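Local coordinates for protein 3'-5'-exonuclease (Saccharomyces cerevisiae, PDB 3E2V) that probably cleaves double-stranded DNA as a metal-dependent endonuclease and 3'-to-5' exonuclease of the TatD family, at residues A[215-218]-A[219-223]; A[261-264]-A[265-269]. All coordinates share one frame; numbering follows the deposited sequence.

How the contacts relate
Contact 1 closes one outer helix of the TatD-type TIM barrel, and contact 2 lies within the neighbouring one. Contact 1 comes first along the chain, where helix 207-219, which follows strand 199-204, ends and leads into strand 221-222. Contact 2 lies within helix 259-268, between strands 250-252 and 272-276. The parallel strands 199-204, 250-252 and 272-276 are adjacent in the barrel sheet. The two contact centres are about 17 Å apart, yet their ends meet: Leu268 CD1 packs 3.8 Å from Glu215 CA, and Val218 touches Leu268 too. The two helices thus pack together outside the barrel strands. His253, a magnesium ligand, lies between the two contacts in sequence.

Contact 1. Residues A[215-218]-A[219-223]; sequences ERFV and VGFTD
The end of helix 207-219 is closed by an edge-to-face aromatic pair, in which Phe221, just beyond the helix, turns back onto Phe217. Phe221 CE2 stands 3.4 Å above the plane of the Phe217 ring, over its centre, and the ring planes are at 82° with centroids 4.8 Å apart. Phe221 reaches this place because its CG sits between the backbone N and the carbonyl carbon (chi1 73°), which folds the ring back over the last turn. Its CD2 also comes to 3.4 Å from Arg216 O, so that one ring edge runs from the carbonyl oxygen to the Phe217 face.

Two backbone bonds finish the helix. Val219 N donates to Glu215 O at 3.0 Å, in a nearly straight bond. Gly220 N reaches Arg216 O at 2.8 Å, but the bond is bent (134° at the hydrogen) and the donor stands above the carbonyl plane. Gly220, with positive phi, is where the chain leaves helical geometry and passes into strand 221-222, which pairs antiparallel with strand 241-242 outside the parallel barrel sheet. Phe244, just past that second strand, brings its own ring against Phe217, and helix 174-187 packs there as well.

The Arg216 side chain passes over a face of the Phe221 ring, its CZ almost on the ring normal at 5.7 Å from the centroid, a long and at most weak cation-pi approach. The stronger partner of the guanidinium group is Glu182, through a salt bridge. One turn apart along the helix, Glu215 and Val219 lie side by side, with Glu215 OE2 3.4 Å from Val219 CG2.

Contact 2. Residues A[261-264]-A[265-269]; sequences DLQK and LLNLS
The side-chain amide of Asn267, on helix 259-268, has the carbonyl oxygen of Gln263 above one of its faces, 3.0 Å from ND2. That nitrogen is badly angled for a hydrogen bond, since the oxygen stands well out of the amide plane; the backbone N of Asn267 is what bonds Gln263 O. At the other amide, Leu266 CD1 comes to 3.9 Å from Gln263 NE2, above the amide plane but out past its nitrogen end.

The helix joins strands 250-252 and 272-276 in a beta-alpha-beta unit of the TIM barrel. Leu262 and Leu266, one turn apart, make an apolar ridge in which Leu266 CD1 lies 3.7 Å from Leu262 CG. Leu262 CG is anti to its own backbone N (chi1 174°), which carries its branch forward to meet Leu266, while Leu266 CG, beside the backbone N (chi1 -65°), leans back over Leu262 O at 3.4 Å. Phe255 and Ile293 pack against Leu262, and Pro294 against Leu266.

Leu265 turns to Phe210 and Val211 of helix 207-219 and also touches Phe255, which it shares with Leu262; its side chain is about 10 Å from that of the magnesium ligand His253. Lys264 stretches out fully beyond CG and forms a salt bridge to Asp208, while an Asp261 carboxylate oxygen accepts from the backbone N of Ser258.

Regular i to i+4 bonds run through the middle, with Leu266 N to Leu262 O at 2.9 Å nearly straight. Toward the C-terminal end the bonding loosens: Leu268 N reaches Lys264 O only weakly, at 3.2 Å with a bend to 126°, and also donates to Leu265 O.

Contact 1. Residues A[215-218]-A[219-223]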
loop_
_atom_site.group_PDB
_atom_site.type_symbol
_atom_site.label_atom_id
_atom_site.label_comp_id
_atom_site.label_asym_id
_atom_site.label_seq_id
_atom_site.Cartn_x
_atom_site.Cartn_y
_atom_site.Cartn_z
ATOM N N GLU A 215 7.308 -15.379 -9.662
ATOM C CA GLU A 215 7.043 -16.736 -10.152
ATOM C C GLU A 215 7.974 -17.752 -9.508
ATOM O O GLU A 215 7.547 -18.895 -9.235
ATOM C CB GLU A 215 7.146 -16.801 -11.673
ATOM C CG GLU A 215 6.681 -18.117 -12.265
ATOM C CD GLU A 215 7.815 -19.128 -12.419
ATOM O OE1 GLU A 215 8.986 -18.794 -12.126
ATOM O OE2 GLU A 215 7.526 -20.270 -12.849
ATOM N N ARG A 216 9.230 -17.357 -9.268
ATOM C CA ARG A 216 10.166 -18.279 -8.613
ATOM C C ARG A 216 9.718 -18.655 -7.202
ATOM O O ARG A 216 9.907 -19.791 -6.764
ATOM C CB ARG A 216 11.591 -17.725 -8.601
ATOM C CG ARG A 216 12.195 -17.700 -9.987
ATOM C CD ARG A 216 13.713 -17.591 -9.939
ATOM N NE ARG A 216 14.168 -16.498 -9.087
ATOM C CZ ARG A 216 14.345 -15.240 -9.495
ATOM N NH1 ARG A 216 14.136 -14.889 -10.763
ATOM N NH2 ARG A 216 14.743 -14.329 -8.632
ATOM N N PHE A 217 9.111 -17.705 -6.485
ATOM C CA PHE A 217 8.573 -17.988 -5.163
ATOM C C PHE A 217 7.222 -18.723 -5.219
ATOM O O PHE A 217 6.896 -19.484 -4.316
ATOM C CB PHE A 217 8.406 -16.676 -4.393
ATOM C CG PHE A 217 9.708 -16.068 -3.930
ATOM C CD1 PHE A 217 10.194 -16.317 -2.637
ATOM C CD2 PHE A 217 10.468 -15.267 -4.786
ATOM C CE1 PHE A 217 11.410 -15.761 -2.211
ATOM C CE2 PHE A 217 11.674 -14.693 -4.353
ATOM C CZ PHE A 217 12.149 -14.952 -3.074
ATOM N N VAL A 218 6.431 -18.472 -6.262
ATOM C CA VAL A 218 5.152 -19.173 -6.421
ATOM C C VAL A 218 5.385 -20.672 -6.663
ATOM O O VAL A 218 4.719 -21.519 -6.042
ATOM C CB VAL A 218 4.300 -18.540 -7.570
ATOM C CG1 VAL A 218 3.135 -19.468 -7.967
ATOM C CG2 VAL A 218 3.776 -17.162 -7.143
ATOM N N VAL A 219 6.353 -20.989 -7.531
ATOM C CA VAL A 219 6.690 -22.390 -7.859
ATOM C C VAL A 219 7.635 -22.999 -6.842
ATOM O O VAL A 219 7.510 -24.183 -6.518
ATOM C CB VAL A 219 7.287 -22.508 -9.269
ATOM C CG1 VAL A 219 7.715 -23.965 -9.555
ATOM C CG2 VAL A 219 6.251 -22.025 -10.282
ATOM N N GLY A 220 8.547 -22.184 -6.316
ATOM C CA GLY A 220 9.584 -22.632 -5.378
ATOM C C GLY A 220 10.964 -22.656 -6.019
ATOM O O GLY A 220 11.107 -22.989 -7.196
ATOM N N PHE A 221 11.976 -22.252 -5.256
ATOM C CA PHE A 221 13.368 -22.360 -5.723
ATOM C C PHE A 221 14.297 -22.516 -4.539
ATOM O O PHE A 221 13.946 -22.176 -3.414
ATOM C CB PHE A 221 13.785 -21.142 -6.557
ATOM C CG PHE A 221 14.003 -19.902 -5.737
ATOM C CD1 PHE A 221 15.280 -19.484 -5.385
ATOM C CD2 PHE A 221 12.907 -19.169 -5.296
ATOM C CE1 PHE A 221 15.455 -18.328 -4.610
ATOM C CE2 PHE A 221 13.068 -18.035 -4.527
ATOM C CZ PHE A 221 14.337 -17.604 -4.192
ATOM N N THR A 222 15.502 -23.010 -4.817
ATOM C CA THR A 222 16.497 -23.256 -3.790
ATOM C C THR A 222 17.644 -22.262 -3.922
ATOM O O THR A 222 18.194 -22.083 -5.007
ATOM C CB THR A 222 17.010 -24.717 -3.875
ATOM O OG1 THR A 222 15.896 -25.599 -3.709
ATOM C CG2 THR A 222 18.029 -25.007 -2.769
ATOM N N ASP A 223 17.963 -21.602 -2.806
ATOM C CA ASP A 223 19.027 -20.603 -2.763
ATOM C C ASP A 223 20.245 -21.221 -2.082
ATOM O O ASP A 223 20.402 -21.117 -0.867
ATOM C CB ASP A 223 18.551 -19.370 -1.991
ATOM C CG ASP A 223 19.620 -18.289 -1.885
ATOM O OD1 ASP A 223 20.615 -18.310 -2.632
ATOM O OD2 ASP A 223 19.461 -17.405 -1.023
#

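Contact 2. Residues A[261-264]-A[265-269]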
loop_
_atom_site.group_PDB
_atom_site.type_symbol
_atom_site.label_atom_id
_atom_site.label_comp_id
_atom_site.label_asym_id
_atom_site.label_seq_id
_atom_site.Cartn_x
_atom_site.Cartn_y
_atom_site.Cartn_z
ATOM N N ASP A 261 -0.779 -6.347 -18.777
ATOM C CA ASP A 261 -0.139 -6.464 -17.462
ATOM C C ASP A 261 -1.081 -7.120 -16.466
ATOM O O ASP A 261 -0.661 -7.991 -15.683
ATOM C CB ASP A 261 0.207 -5.090 -16.877
ATOM C CG ASP A 261 1.252 -4.348 -17.655
ATOM O OD1 ASP A 261 2.076 -4.991 -18.351
ATOM O OD2 ASP A 261 1.243 -3.092 -17.532
ATOM N N LEU A 262 -2.347 -6.699 -16.477
ATOM C CA LEU A 262 -3.327 -7.273 -15.552
ATOM C C LEU A 262 -3.427 -8.785 -15.722
ATOM O O LEU A 262 -3.448 -9.520 -14.748
ATOM C CB LEU A 262 -4.708 -6.634 -15.714
ATOM C CG LEU A 262 -5.810 -7.291 -14.879
ATOM C CD1 LEU A 262 -5.536 -7.129 -13.370
ATOM C CD2 LEU A 262 -7.198 -6.747 -15.251
ATOM N N GLN A 263 -3.519 -9.255 -16.968
ATOM C CA GLN A 263 -3.631 -10.683 -17.207
ATOM C C GLN A 263 -2.370 -11.428 -16.723
ATOM O O GLN A 263 -2.475 -12.516 -16.155
ATOM C CB GLN A 263 -3.949 -10.955 -18.674
ATOM C CG GLN A 263 -5.335 -10.452 -19.087
ATOM C CD GLN A 263 -6.446 -11.022 -18.206
ATOM O OE1 GLN A 263 -6.502 -12.230 -17.964
ATOM N NE2 GLN A 263 -7.329 -10.155 -17.725
ATOM N N LYS A 264 -1.195 -10.838 -16.911
ATOM C CA LYS A 264 0.022 -11.463 -16.392
ATOM C C LYS A 264 -0.048 -11.604 -14.871
ATOM O O LYS A 264 0.357 -12.640 -14.319
ATOM C CB LYS A 264 1.263 -10.659 -16.789
ATOM C CG LYS A 264 1.597 -10.731 -18.296
ATOM C CD LYS A 264 2.661 -9.719 -18.678
ATOM C CE LYS A 264 3.033 -9.891 -20.143
ATOM N NZ LYS A 264 3.983 -8.851 -20.627
ATOM N N LEU A 265 -0.553 -10.575 -14.190
ATOM C CA LEU A 265 -0.644 -10.632 -12.735
ATOM C C LEU A 265 -1.681 -11.661 -12.280
ATOM O O LEU A 265 -1.415 -12.463 -11.376
ATOM C CB LEU A 265 -0.962 -9.243 -12.162
ATOM C CG LEU A 265 0.127 -8.171 -12.359
ATOM C CD1 LEU A 265 -0.418 -6.837 -11.902
ATOM C CD2 LEU A 265 1.374 -8.516 -11.568
ATOM N N LEU A 266 -2.857 -11.661 -12.909
ATOM C CA LEU A 266 -3.922 -12.583 -12.498
ATOM C C LEU A 266 -3.536 -14.031 -12.709
ATOM O O LEU A 266 -3.938 -14.900 -11.926
ATOM C CB LEU A 266 -5.244 -12.278 -13.216
ATOM C CG LEU A 266 -5.873 -10.923 -12.896
ATOM C CD1 LEU A 266 -7.043 -10.659 -13.840
ATOM C CD2 LEU A 266 -6.344 -10.819 -11.440
ATOM N N ASN A 267 -2.747 -14.282 -13.749
ATOM C CA ASN A 267 -2.334 -15.638 -14.103
ATOM C C ASN A 267 -1.150 -16.135 -13.274
ATOM O O ASN A 267 -0.886 -17.342 -13.217
ATOM C CB ASN A 267 -2.063 -15.717 -15.611
ATOM C CG ASN A 267 -3.344 -15.681 -16.436
ATOM O OD1 ASN A 267 -4.376 -16.231 -16.040
ATOM N ND2 ASN A 267 -3.289 -15.019 -17.583
ATOM N N LEU A 268 -0.436 -15.215 -12.636
ATOM C CA LEU A 268 0.694 -15.578 -11.783
ATOM C C LEU A 268 0.257 -16.508 -10.640
ATOM O O LEU A 268 0.949 -17.485 -10.335
ATOM C CB LEU A 268 1.367 -14.301 -11.248
ATOM C CG LEU A 268 2.431 -14.380 -10.156
ATOM C CD1 LEU A 268 3.673 -15.111 -10.679
ATOM C CD2 LEU A 268 2.797 -12.970 -9.739
ATOM N N SER A 269 -0.897 -16.209 -10.035
ATOM C CA SER A 269 -1.410 -16.962 -8.887
ATOM C C SER A 269 -2.866 -16.602 -8.641
ATOM O O SER A 269 -3.237 -15.444 -8.785
ATOM C CB SER A 269 -0.621 -16.599 -7.629
ATOM O OG SER A 269 -1.277 -17.056 -6.458
#